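Local coordinates for DUF192 domain-containing protein (Novosphingobium aromaticivorans, PDB 3M7A) that is of unknown function but belongs to the DUF192 family of small beta-rich proteins and is probably exported as a lipoprotein, at residues A13-P16 with Q21-P24; H34-E39 with L120-G125; M63-N68 with A73-R78; P83-F88 with G125-L130. All blocks are in the same frame, centred on the assembly; numbering follows the deposited sequence.

Contact 1. Residues A13-P16 with Q21-P24; sequences AVHP and QIVP
Ala13 and Ile22 face each other as a hydrogen-bonded antiparallel pair, each giving and taking one backbone bond. Ala13 N reaches Ile22 O at 3.0 Å, in the carbonyl plane and on a lone pair; in return Ile22 N meets Ala13 O at 2.8 Å, almost straight at 174°, though it stands well above the plane of that carbonyl. The same oxygen receives a CA-H contact from Gln21, whose CG also comes alongside it. Val14 and Gln21 form the next pair, non-hydrogen-bonded, with their side chains on the other side of the strands from Ala13 and Ile22.

Ile22 is the side chain to follow. Its CB lies 4.4 Å from Ala13 CB, methyl against branch point. The CG2 branch turns to strand 32-41 and packs on Ser38 N. With chi1 at -61°, CG1 is anti to the carbonyl carbon and passes 3.8 Å from His15 N. The tip, CD1, ends where the strand gives way to loop, 3.6 Å from His15 CA and 3.8 Å from His15 CB, and approaches the imidazole obliquely. ND1 of that ring turns back to the amide of Val17, inside the connection of the hairpin.

Strand 13-14 thus runs along one side of strand 21-29. Strand 32-41 lies along the other, with Gln21 and Val23 bonded through their backbones to Leu40 and Ser38, while Ile22 also touches Arg37.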
loop_
_atom_site.group_PDB
_atom_site.type_symbol
_atom_site.label_atom_id
_atom_site.label_comp_id
_atom_site.label_asym_id
_atom_site.label_seq_id
_atom_site.Cartn_x
_atom_site.Cartn_y
_atom_site.Cartn_z
ATOM N N ALA A 13 -11.491 10.941 3.398
ATOM C CA ALA A 13 -12.334 11.349 2.283
ATOM C C ALA A 13 -12.867 10.104 1.605
ATOM O O ALA A 13 -12.725 9.004 2.124
ATOM C CB ALA A 13 -11.530 12.213 1.318
ATOM N N VAL A 14 -13.526 10.284 0.465
ATOM C CA VAL A 14 -14.091 9.173 -0.300
ATOM C C VAL A 14 -13.597 9.268 -1.747
ATOM O O VAL A 14 -13.654 10.322 -2.371
ATOM C CB VAL A 14 -15.638 9.158 -0.262
ATOM C CG1 VAL A 14 -16.189 7.973 -1.016
ATOM C CG2 VAL A 14 -16.152 9.190 1.186
ATOM N N HIS A 15 -13.130 8.147 -2.284
ATOM C CA HIS A 15 -12.580 8.122 -3.632
ATOM C C HIS A 15 -13.693 8.165 -4.681
ATOM O O HIS A 15 -14.671 7.422 -4.579
ATOM C CB HIS A 15 -11.755 6.854 -3.811
ATOM C CG HIS A 15 -10.837 6.905 -4.980
ATOM N ND1 HIS A 15 -11.241 6.643 -6.268
ATOM C CD2 HIS A 15 -9.528 7.231 -5.047
ATOM C CE1 HIS A 15 -10.202 6.779 -7.080
ATOM N NE2 HIS A 15 -9.154 7.148 -6.363
ATOM N N PRO A 16 -13.538 9.011 -5.705
ATOM C CA PRO A 16 -14.654 9.202 -6.642
ATOM C C PRO A 16 -14.892 8.054 -7.608
ATOM O O PRO A 16 -15.981 7.981 -8.216
ATOM C CB PRO A 16 -14.271 10.500 -7.383
ATOM C CG PRO A 16 -12.772 10.518 -7.326
ATOM C CD PRO A 16 -12.462 9.999 -5.942
ATOM N N GLN A 21 -13.176 4.567 1.231
ATOM C CA GLN A 21 -12.657 5.582 2.115
ATOM C C GLN A 21 -11.194 5.827 1.760
ATOM O O GLN A 21 -10.456 4.884 1.469
ATOM C CB GLN A 21 -12.759 5.113 3.569
ATOM C CG GLN A 21 -12.498 6.217 4.547
ATOM C CD GLN A 21 -12.493 5.806 6.015
ATOM O OE1 GLN A 21 -12.381 6.673 6.890
ATOM N NE2 GLN A 21 -12.587 4.504 6.305
ATOM N N ILE A 22 -10.747 7.073 1.823
ATOM C CA ILE A 22 -9.340 7.435 1.697
ATOM C C ILE A 22 -8.855 7.885 3.062
ATOM O O ILE A 22 -9.452 8.767 3.685
ATOM C CB ILE A 22 -9.142 8.591 0.679
ATOM C CG1 ILE A 22 -9.615 8.186 -0.721
ATOM C CG2 ILE A 22 -7.699 9.088 0.663
ATOM C CD1 ILE A 22 -9.775 9.364 -1.672
ATOM N N VAL A 23 -7.772 7.264 3.527
ATOM C CA VAL A 23 -7.210 7.546 4.827
ATOM C C VAL A 23 -5.727 7.818 4.697
ATOM O O VAL A 23 -5.043 7.259 3.838
ATOM C CB VAL A 23 -7.474 6.372 5.816
ATOM C CG1 VAL A 23 -8.998 6.120 5.995
ATOM C CG2 VAL A 23 -6.732 5.098 5.367
ATOM N N PRO A 24 -5.182 8.648 5.584
ATOM C CA PRO A 24 -3.730 8.872 5.562
ATOM C C PRO A 24 -2.972 7.669 6.133
ATOM O O PRO A 24 -3.346 7.133 7.180
ATOM C CB PRO A 24 -3.552 10.094 6.455
ATOM C CG PRO A 24 -4.724 10.044 7.370
ATOM C CD PRO A 24 -5.853 9.525 6.544
#

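Contact 2. Residues H34-E39 with L120-G125; sequences HVFRSE and LEINGG
Phe36 and Ser38 face Leu120 and Ile122 across two strand segments whose axes come within 8.7 Å and whose directions differ by 120°, too far apart for backbone pairing. Side chains therefore carry the contact. Over one face of the Phe36 ring lies the CG2 methyl of Ile122, 3.8 Å from the ring centroid and only 16° off the normal, a CH-pi contact displaced toward the CD1 and CE1 rim. The other branch of Ile122 adds CD1 at 3.9 Å from Phe36 CZ. Both branches reach the ring because chi1 of 65° sets CG1 between the backbone N and the carbonyl carbon, leaving CG2 anti to that carbon.

Both strands are neighbours of strand 61-66 in the large mixed sheet, 32-41 parallel to it and 118-123 antiparallel. With strand 61-66 between them in the sheet, their inward side chains meet in the core, where Leu120 also touches Val27 and Ile64, and Ile122 touches Ile87. Shortening Phe36 to an alanine would probably open a gap here and leave both methyl ends of Ile122 without the ring they pack on.

Leu120 crosses Phe36 at about a right angle and splits its two methyls between two partners. CD2 comes obliquely to the ring, 3.9 Å from Phe36 CD2, while CD1 sits 3.6 Å from Ser38 OG. Ser38 OG, buried, makes a weak hydrogen bond back to Phe36 O, 3.1 Å away within its own strand.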
loop_
_atom_site.group_PDB
_atom_site.type_symbol
_atom_site.label_atom_id
_atom_site.label_comp_id
_atom_site.label_asym_id
_atom_site.label_seq_id
_atom_site.Cartn_x
_atom_site.Cartn_y
_atom_site.Cartn_z
ATOM N N HIS A 34 7.067 9.204 5.351
ATOM C CA HIS A 34 6.365 9.305 4.067
ATOM C C HIS A 34 4.881 9.171 4.312
ATOM O O HIS A 34 4.476 8.424 5.212
ATOM C CB HIS A 34 6.826 8.193 3.119
ATOM C CG HIS A 34 8.302 8.102 3.016
ATOM N ND1 HIS A 34 9.047 8.936 2.217
ATOM C CD2 HIS A 34 9.181 7.305 3.661
ATOM C CE1 HIS A 34 10.327 8.647 2.365
ATOM N NE2 HIS A 34 10.440 7.652 3.228
ATOM N N VAL A 35 4.082 9.857 3.502
ATOM C CA VAL A 35 2.642 9.924 3.704
ATOM C C VAL A 35 1.915 9.622 2.393
ATOM O O VAL A 35 2.245 10.201 1.365
ATOM C CB VAL A 35 2.198 11.352 4.184
ATOM C CG1 VAL A 35 0.696 11.366 4.455
ATOM C CG2 VAL A 35 2.975 11.762 5.411
ATOM N N PHE A 36 0.947 8.711 2.439
ATOM C CA PHE A 36 0.145 8.318 1.285
ATOM C C PHE A 36 -1.329 8.455 1.623
ATOM O O PHE A 36 -1.782 7.839 2.576
ATOM C CB PHE A 36 0.476 6.892 0.857
ATOM C CG PHE A 36 1.927 6.694 0.573
ATOM C CD1 PHE A 36 2.457 7.035 -0.655
ATOM C CD2 PHE A 36 2.797 6.215 1.546
ATOM C CE1 PHE A 36 3.809 6.876 -0.932
ATOM C CE2 PHE A 36 4.154 6.066 1.298
ATOM C CZ PHE A 36 4.660 6.380 0.054
ATOM N N ARG A 37 -2.083 9.180 0.807
ATOM C CA ARG A 37 -3.535 9.187 0.911
ATOM C C ARG A 37 -4.035 7.908 0.229
ATOM O O ARG A 37 -3.932 7.786 -0.991
ATOM C CB ARG A 37 -4.131 10.412 0.211
ATOM C CG ARG A 37 -3.710 11.759 0.710
ATOM C CD ARG A 37 -4.240 12.058 2.028
ATOM N NE ARG A 37 -5.706 12.055 2.089
ATOM C CZ ARG A 37 -6.407 12.303 3.192
ATOM N NH1 ARG A 37 -5.774 12.552 4.353
ATOM N NH2 ARG A 37 -7.746 12.248 3.154
ATOM N N SER A 38 -4.539 6.979 1.026
ATOM C CA SER A 38 -4.746 5.616 0.569
ATOM C C SER A 38 -6.200 5.180 0.618
ATOM O O SER A 38 -6.847 5.278 1.639
ATOM C CB SER A 38 -3.895 4.685 1.438
ATOM O OG SER A 38 -2.534 5.031 1.364
ATOM N N GLU A 39 -6.687 4.658 -0.494
ATOM C CA GLU A 39 -7.973 3.962 -0.497
ATOM C C GLU A 39 -7.886 2.753 0.428
ATOM O O GLU A 39 -6.894 2.009 0.358
ATOM C CB GLU A 39 -8.281 3.481 -1.904
ATOM C CG GLU A 39 -8.750 4.597 -2.837
ATOM C CD GLU A 39 -8.769 4.099 -4.265
ATOM O OE1 GLU A 39 -9.806 3.524 -4.655
ATOM O OE2 GLU A 39 -7.726 4.189 -4.976
ATOM N N LEU A 120 0.354 -2.149 1.657
ATOM C CA LEU A 120 0.301 -0.817 1.087
ATOM C C LEU A 120 0.854 -0.915 -0.330
ATOM O O LEU A 120 1.996 -1.359 -0.540
ATOM C CB LEU A 120 1.121 0.159 1.923
ATOM C CG LEU A 120 1.220 1.554 1.329
ATOM C CD1 LEU A 120 -0.146 2.285 1.312
ATOM C CD2 LEU A 120 2.231 2.396 2.119
ATOM N N GLU A 121 0.039 -0.522 -1.301
ATOM C CA GLU A 121 0.484 -0.421 -2.695
ATOM C C GLU A 121 0.697 1.037 -3.096
ATOM O O GLU A 121 -0.156 1.874 -2.848
ATOM C CB GLU A 121 -0.544 -1.050 -3.654
ATOM C CG GLU A 121 -0.654 -2.553 -3.494
ATOM C CD GLU A 121 -1.657 -3.232 -4.388
ATOM O OE1 GLU A 121 -2.445 -2.571 -5.065
ATOM O OE2 GLU A 121 -1.657 -4.479 -4.372
ATOM N N ILE A 122 1.861 1.296 -3.676
ATOM C CA ILE A 122 2.247 2.606 -4.174
ATOM C C ILE A 122 2.868 2.414 -5.564
ATOM O O ILE A 122 3.090 1.302 -6.023
ATOM C CB ILE A 122 3.233 3.303 -3.215
ATOM C CG1 ILE A 122 4.576 2.565 -3.109
ATOM C CG2 ILE A 122 2.566 3.493 -1.843
ATOM C CD1 ILE A 122 5.587 3.286 -2.203
ATOM N N ASN A 123 3.148 3.509 -6.244
ATOM C CA ASN A 123 3.682 3.421 -7.588
ATOM C C ASN A 123 4.977 2.613 -7.667
ATOM O O ASN A 123 5.843 2.677 -6.786
ATOM C CB ASN A 123 3.952 4.829 -8.130
ATOM C CG ASN A 123 2.742 5.495 -8.694
ATOM O OD1 ASN A 123 1.976 4.879 -9.419
ATOM N ND2 ASN A 123 2.599 6.787 -8.413
ATOM N N GLY A 124 5.112 1.893 -8.761
ATOM C CA GLY A 124 6.266 1.073 -8.982
ATOM C C GLY A 124 7.541 1.866 -8.881
ATOM O O GLY A 124 7.664 2.938 -9.486
ATOM N N GLY A 125 8.508 1.312 -8.156
ATOM C CA GLY A 125 9.818 1.925 -7.974
ATOM C C GLY A 125 9.899 2.978 -6.894
ATOM O O GLY A 125 10.984 3.449 -6.552
#

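Contact 3. Residues M63-N68 with A73-R78; sequences MIFLRN and ATFWMR
The Phe65 ring offers one face to the edge of Phe75, a T-shaped pair with centroids 5.1 Å apart and planes at 84°. Phe75 leads with CE2 and CZ: CE2 stands 3.7 Å from Phe65 CE2, above the rim of that ring rather than its middle, and CZ comes 3.9 Å from Phe65 CD2. The second flat group is the guanidinium of Arg67, and over the centre of one of its faces sits the Ala73 methyl, with CB 3.7 Å from Arg67 CZ. The guanidinium nitrogens have partners elsewhere: NH1 bonds to Gln47 OE1, NH2 to the carbonyl oxygen of Asp71, and NE weakly to Thr116 O. A bend at chi3 (60°) swings the group round toward Ala73.

Although strands 61-66 and 72-75 follow one another in the chain, they do not form a hairpin. The first belongs to the large mixed sheet, the second pairs with strand 110-112 in a small antiparallel one, and even the nearest CA atoms, those of Arg67 and Ala73, are 9.0 Å apart. No backbone pairing links these two strands; the Arg67 side chain reaches across to backbone atoms instead. A leucine in place of Phe65 would probably deprive Phe75 of the aromatic face its edge is set against, leaving that ring freer to shift.

Phe75 reaches further into the large sheet, touching Val119 and Glu121 on strand 118-123 and Ile86 on strand 84-89. Ala73, for its part, gives its backbone N to Thr116 OG1.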
loop_
_atom_site.group_PDB
_atom_site.type_symbol
_atom_site.label_atom_id
_atom_site.label_comp_id
_atom_site.label_asym_id
_atom_site.label_seq_id
_atom_site.Cartn_x
_atom_site.Cartn_y
_atom_site.Cartn_z
HETATM N N MSE A 63 -3.024 2.429 -2.030
HETATM C CA MSE A 63 -4.158 1.643 -1.553
HETATM C C MSE A 63 -3.652 0.824 -0.367
HETATM O O MSE A 63 -2.605 0.176 -0.465
HETATM C CB MSE A 63 -4.743 0.727 -2.617
HETATM C CG MSE A 63 -5.959 -0.076 -2.146
HETATM SE SE MSE A 63 -6.892 -1.027 -3.508
HETATM C CE MSE A 63 -7.949 0.454 -4.207
ATOM N N ILE A 64 -4.395 0.866 0.732
ATOM C CA ILE A 64 -4.081 0.117 1.941
ATOM C C ILE A 64 -5.130 -0.999 2.091
ATOM O O ILE A 64 -6.336 -0.751 2.012
ATOM C CB ILE A 64 -3.993 1.061 3.191
ATOM C CG1 ILE A 64 -3.555 0.302 4.458
ATOM C CG2 ILE A 64 -5.287 1.796 3.458
ATOM C CD1 ILE A 64 -2.096 -0.005 4.520
ATOM N N PHE A 65 -4.644 -2.212 2.294
ATOM C CA PHE A 65 -5.422 -3.422 2.414
ATOM C C PHE A 65 -5.319 -3.849 3.874
ATOM O O PHE A 65 -4.227 -4.148 4.341
ATOM C CB PHE A 65 -4.846 -4.521 1.524
ATOM C CG PHE A 65 -4.806 -4.212 0.026
ATOM C CD1 PHE A 65 -3.960 -3.255 -0.482
ATOM C CD2 PHE A 65 -5.564 -4.956 -0.866
ATOM C CE1 PHE A 65 -3.922 -3.017 -1.840
ATOM C CE2 PHE A 65 -5.518 -4.720 -2.226
ATOM C CZ PHE A 65 -4.689 -3.754 -2.719
ATOM N N LEU A 66 -6.425 -3.828 4.621
ATOM C CA LEU A 66 -6.417 -4.093 6.065
ATOM C C LEU A 66 -7.043 -5.451 6.287
ATOM O O LEU A 66 -8.166 -5.714 5.835
ATOM C CB LEU A 66 -7.158 -3.025 6.857
ATOM C CG LEU A 66 -6.531 -1.647 6.850
ATOM C CD1 LEU A 66 -7.366 -0.715 7.767
ATOM C CD2 LEU A 66 -5.027 -1.677 7.233
ATOM N N ARG A 67 -6.303 -6.313 6.965
ATOM C CA ARG A 67 -6.641 -7.721 7.001
ATOM C C ARG A 67 -6.916 -8.232 8.380
ATOM O O ARG A 67 -6.144 -8.056 9.292
ATOM C CB ARG A 67 -5.517 -8.542 6.405
ATOM C CG ARG A 67 -5.247 -8.137 4.976
ATOM C CD ARG A 67 -4.004 -8.756 4.429
ATOM N NE ARG A 67 -3.993 -10.214 4.418
ATOM C CZ ARG A 67 -4.620 -10.962 3.524
ATOM N NH1 ARG A 67 -5.357 -10.426 2.561
ATOM N NH2 ARG A 67 -4.513 -12.275 3.565
ATOM N N ASN A 68 -8.048 -8.903 8.505
ATOM C CA ASN A 68 -8.433 -9.551 9.750
ATOM C C ASN A 68 -9.338 -10.734 9.404
ATOM O O ASN A 68 -10.431 -10.522 8.885
ATOM C CB ASN A 68 -9.142 -8.605 10.720
ATOM C CG ASN A 68 -9.331 -9.224 12.093
ATOM O OD1 ASN A 68 -9.089 -10.425 12.287
ATOM N ND2 ASN A 68 -9.774 -8.428 13.053
ATOM N N ALA A 73 -0.693 -13.067 2.931
ATOM C CA ALA A 73 -1.257 -12.591 1.664
ATOM C C ALA A 73 -0.380 -12.983 0.486
ATOM O O ALA A 73 0.860 -13.037 0.592
ATOM C CB ALA A 73 -1.384 -11.088 1.685
ATOM N N THR A 74 -1.017 -13.236 -0.650
ATOM C CA THR A 74 -0.297 -13.421 -1.918
ATOM C C THR A 74 -1.031 -12.588 -2.966
ATOM O O THR A 74 -2.246 -12.676 -3.070
ATOM C CB THR A 74 -0.234 -14.908 -2.348
ATOM O OG1 THR A 74 0.464 -15.638 -1.339
ATOM C CG2 THR A 74 0.515 -15.085 -3.666
ATOM N N PHE A 75 -0.283 -11.758 -3.699
ATOM C CA PHE A 75 -0.851 -10.813 -4.657
ATOM C C PHE A 75 -0.496 -11.222 -6.087
ATOM O O PHE A 75 0.364 -12.077 -6.319
ATOM C CB PHE A 75 -0.356 -9.396 -4.335
ATOM C CG PHE A 75 -1.136 -8.731 -3.244
ATOM C CD1 PHE A 75 -1.068 -9.169 -1.954
ATOM C CD2 PHE A 75 -1.982 -7.693 -3.526
ATOM C CE1 PHE A 75 -1.812 -8.580 -0.965
ATOM C CE2 PHE A 75 -2.708 -7.102 -2.550
ATOM C CZ PHE A 75 -2.644 -7.546 -1.262
ATOM N N TRP A 76 -1.164 -10.613 -7.054
ATOM C CA TRP A 76 -0.780 -10.707 -8.455
ATOM C C TRP A 76 -1.225 -9.450 -9.194
ATOM O O TRP A 76 -1.840 -8.588 -8.606
ATOM C CB TRP A 76 -1.343 -11.964 -9.133
ATOM C CG TRP A 76 -2.834 -12.034 -9.310
ATOM C CD1 TRP A 76 -3.778 -11.249 -8.733
ATOM C CD2 TRP A 76 -3.533 -12.988 -10.118
ATOM N NE1 TRP A 76 -5.034 -11.662 -9.124
ATOM C CE2 TRP A 76 -4.902 -12.718 -9.985
ATOM C CE3 TRP A 76 -3.128 -14.022 -10.962
ATOM C CZ2 TRP A 76 -5.882 -13.487 -10.628
ATOM C CZ3 TRP A 76 -4.093 -14.765 -11.613
ATOM C CH2 TRP A 76 -5.451 -14.484 -11.449
HETATM N N MSE A 77 -0.892 -9.370 -10.486
HETATM C CA MSE A 77 -1.097 -8.175 -11.269
HETATM C C MSE A 77 -2.068 -8.383 -12.433
HETATM O O MSE A 77 -2.135 -7.568 -13.339
HETATM C CB MSE A 77 0.250 -7.628 -11.747
HETATM C CG MSE A 77 1.159 -7.175 -10.611
HETATM SE SE MSE A 77 0.548 -5.569 -9.705
HETATM C CE MSE A 77 1.224 -4.322 -11.015
ATOM N N ARG A 78 -2.891 -9.432 -12.368
ATOM C CA ARG A 78 -3.955 -9.585 -13.353
ATOM C C ARG A 78 -4.785 -8.285 -13.400
ATOM O O ARG A 78 -5.144 -7.729 -12.353
ATOM C CB ARG A 78 -4.836 -10.801 -13.042
ATOM C CG ARG A 78 -6.010 -10.957 -14.039
ATOM C CD ARG A 78 -6.789 -12.251 -13.998
ATOM N NE ARG A 78 -6.097 -13.338 -14.690
ATOM C CZ ARG A 78 -6.611 -14.553 -14.874
ATOM N NH1 ARG A 78 -7.821 -14.854 -14.412
ATOM N NH2 ARG A 78 -5.908 -15.474 -15.517
#

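Contact 4. Residues P83-F88 with G125-L130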
loop_
_atom_site.group_PDB
_atom_site.type_symbol
_atom_site.label_atom_id
_atom_site.label_comp_id
_atom_site.label_asym_id
_atom_site.label_seq_id
_atom_site.Cartn_x
_atom_site.Cartn_y
_atom_site.Cartn_z
ATOM N N PRO A 83 2.540 -0.224 -12.959
ATOM C CA PRO A 83 3.451 -0.965 -12.101
ATOM C C PRO A 83 3.297 -0.493 -10.648
ATOM O O PRO A 83 2.982 0.682 -10.404
ATOM C CB PRO A 83 4.838 -0.648 -12.678
ATOM C CG PRO A 83 4.684 0.641 -13.328
ATOM C CD PRO A 83 3.267 0.686 -13.863
ATOM N N LEU A 84 3.510 -1.401 -9.718
ATOM C CA LEU A 84 3.300 -1.110 -8.296
ATOM C C LEU A 84 4.418 -1.698 -7.465
ATOM O O LEU A 84 5.006 -2.723 -7.811
ATOM C CB LEU A 84 1.988 -1.735 -7.814
ATOM C CG LEU A 84 0.721 -1.172 -8.428
ATOM C CD1 LEU A 84 -0.506 -2.041 -8.027
ATOM C CD2 LEU A 84 0.511 0.288 -8.061
ATOM N N ASP A 85 4.688 -1.054 -6.326
ATOM C CA ASP A 85 5.433 -1.651 -5.242
ATOM C C ASP A 85 4.410 -2.103 -4.189
ATOM O O ASP A 85 3.513 -1.349 -3.795
ATOM C CB ASP A 85 6.401 -0.655 -4.602
ATOM C CG ASP A 85 7.597 -0.318 -5.471
ATOM O OD1 ASP A 85 7.760 -0.896 -6.567
ATOM O OD2 ASP A 85 8.407 0.535 -5.024
ATOM N N ILE A 86 4.549 -3.358 -3.770
ATOM C CA ILE A 86 3.617 -3.980 -2.834
ATOM C C ILE A 86 4.352 -4.200 -1.507
ATOM O O ILE A 86 5.260 -5.015 -1.411
ATOM C CB ILE A 86 3.018 -5.282 -3.389
ATOM C CG1 ILE A 86 2.444 -5.057 -4.808
ATOM C CG2 ILE A 86 1.910 -5.812 -2.472
ATOM C CD1 ILE A 86 1.716 -6.279 -5.409
ATOM N N ILE A 87 3.938 -3.433 -0.498
ATOM C CA ILE A 87 4.619 -3.383 0.783
ATOM C C ILE A 87 3.799 -4.164 1.796
ATOM O O ILE A 87 2.674 -3.794 2.122
ATOM C CB ILE A 87 4.759 -1.899 1.219
ATOM C CG1 ILE A 87 5.524 -1.063 0.176
ATOM C CG2 ILE A 87 5.372 -1.807 2.620
ATOM C CD1 ILE A 87 5.391 0.447 0.334
ATOM N N PHE A 88 4.343 -5.280 2.264
ATOM C CA PHE A 88 3.615 -6.188 3.153
ATOM C C PHE A 88 3.978 -5.862 4.611
ATOM O O PHE A 88 5.170 -5.769 4.958
ATOM C CB PHE A 88 4.006 -7.627 2.866
ATOM C CG PHE A 88 3.681 -8.096 1.479
ATOM C CD1 PHE A 88 2.430 -8.601 1.163
ATOM C CD2 PHE A 88 4.626 -8.068 0.475
ATOM C CE1 PHE A 88 2.150 -9.081 -0.096
ATOM C CE2 PHE A 88 4.329 -8.525 -0.814
ATOM C CZ PHE A 88 3.100 -9.041 -1.087
ATOM N N GLY A 125 8.508 1.312 -8.156
ATOM C CA GLY A 125 9.818 1.925 -7.974
ATOM C C GLY A 125 9.899 2.978 -6.894
ATOM O O GLY A 125 10.984 3.449 -6.552
ATOM N N LEU A 126 8.755 3.382 -6.352
ATOM C CA LEU A 126 8.722 4.482 -5.423
ATOM C C LEU A 126 9.346 4.130 -4.080
ATOM O O LEU A 126 9.935 4.986 -3.428
ATOM C CB LEU A 126 7.279 5.067 -5.287
ATOM C CG LEU A 126 7.107 6.352 -4.482
ATOM C CD1 LEU A 126 7.954 7.502 -5.057
ATOM C CD2 LEU A 126 5.633 6.747 -4.465
ATOM N N ALA A 127 9.187 2.884 -3.634
ATOM C CA ALA A 127 9.747 2.520 -2.322
ATOM C C ALA A 127 11.249 2.766 -2.310
ATOM O O ALA A 127 11.772 3.341 -1.353
ATOM C CB ALA A 127 9.421 1.089 -1.931
ATOM N N ALA A 128 11.944 2.331 -3.358
ATOM C CA ALA A 128 13.389 2.517 -3.397
ATOM C C ALA A 128 13.772 3.978 -3.573
ATOM O O ALA A 128 14.766 4.448 -3.006
ATOM C CB ALA A 128 14.047 1.630 -4.494
ATOM N N ARG A 129 13.015 4.713 -4.370
ATOM C CA ARG A 129 13.303 6.140 -4.525
ATOM C C ARG A 129 13.222 6.857 -3.173
ATOM O O ARG A 129 14.029 7.737 -2.870
ATOM C CB ARG A 129 12.347 6.789 -5.512
ATOM C CG ARG A 129 12.470 8.324 -5.540
ATOM C CD ARG A 129 11.486 8.942 -6.506
ATOM N NE ARG A 129 11.515 10.401 -6.445
ATOM C CZ ARG A 129 12.313 11.188 -7.145
ATOM N NH1 ARG A 129 13.161 10.691 -8.017
ATOM N NH2 ARG A 129 12.249 12.509 -6.967
ATOM N N LEU A 130 12.250 6.458 -2.363
ATOM C CA LEU A 130 11.986 7.066 -1.051
ATOM C C LEU A 130 12.850 6.548 0.073
ATOM O O LEU A 130 13.014 7.235 1.094
ATOM C CB LEU A 130 10.508 6.899 -0.681
ATOM C CG LEU A 130 9.509 7.650 -1.566
ATOM C CD1 LEU A 130 8.079 7.337 -1.118
ATOM C CD2 LEU A 130 9.765 9.147 -1.603
HETATM O O HOH W 1 11.046 0.132 -5.087
#
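Asp85 turns its carboxylate onto amides at the start of helix 126-130, Gly125 N just before it and Ala127 N within it, one to each oxygen. Chi1 of -72° sets CG anti to the carbonyl carbon, which carries the carboxylate there. OD1 accepts Gly125 N at 2.8 Å with an N-H angle of 164°, the donor standing above the carboxylate plane. OD2 accepts Ala127 N, also at 2.8 Å, and this amide comes in almost in line with the CG-OD2 bond. Leu126 N, 3.2 Å from Asp85 OD2, is close but poorly aimed. One water carries the grip a step further: it donates to Asp85 OD2 at 2.7 Å and accepts from Ala128 N at 2.9 Å. The Ala127 methyl rests against the same oxygen, with CB 3.3 Å from Asp85 OD2.

One shell out, Asn101 N also bonds to OD1, which thus takes two donors, from the helix start and from strand 95-102. The backbone of Asp85 pairs with Ile122, placing strand 84-89 beside strand 118-123, which runs on through Gly124 into the helix. Gly125 is the N-cap residue, its phi of 83° making the turn into the helix, and its carbonyl receives Arg129 N.

Set on a neighbouring strand, a carboxylate facing these amides probably gains from the positive end of the helix dipole, a match that ties helix to sheet.

Overall arrangement
All four contacts reach the one large mixed sheet. Contact 1, at the N-terminal hairpin, comes first in the chain. Contact 2 spans the longest stretch of chain, with contact 3 nested inside its loop, while contact 4 crosses it and shares Gly125. Contacts 2 and 4 have centres about 8 Å apart, and strands 118-123 and 84-89 are neighbours there. Contact 3 lies about 13 Å from contact 2, centre to centre, and strand 61-66 runs between strands 32-41 and 118-123. Contacts 1 and 4, about 21 Å apart between centres, lie on opposite sides of the chain's centre. Contacts 2 and 4 join pieces far apart in sequence; contacts 1 and 3 close short local loops.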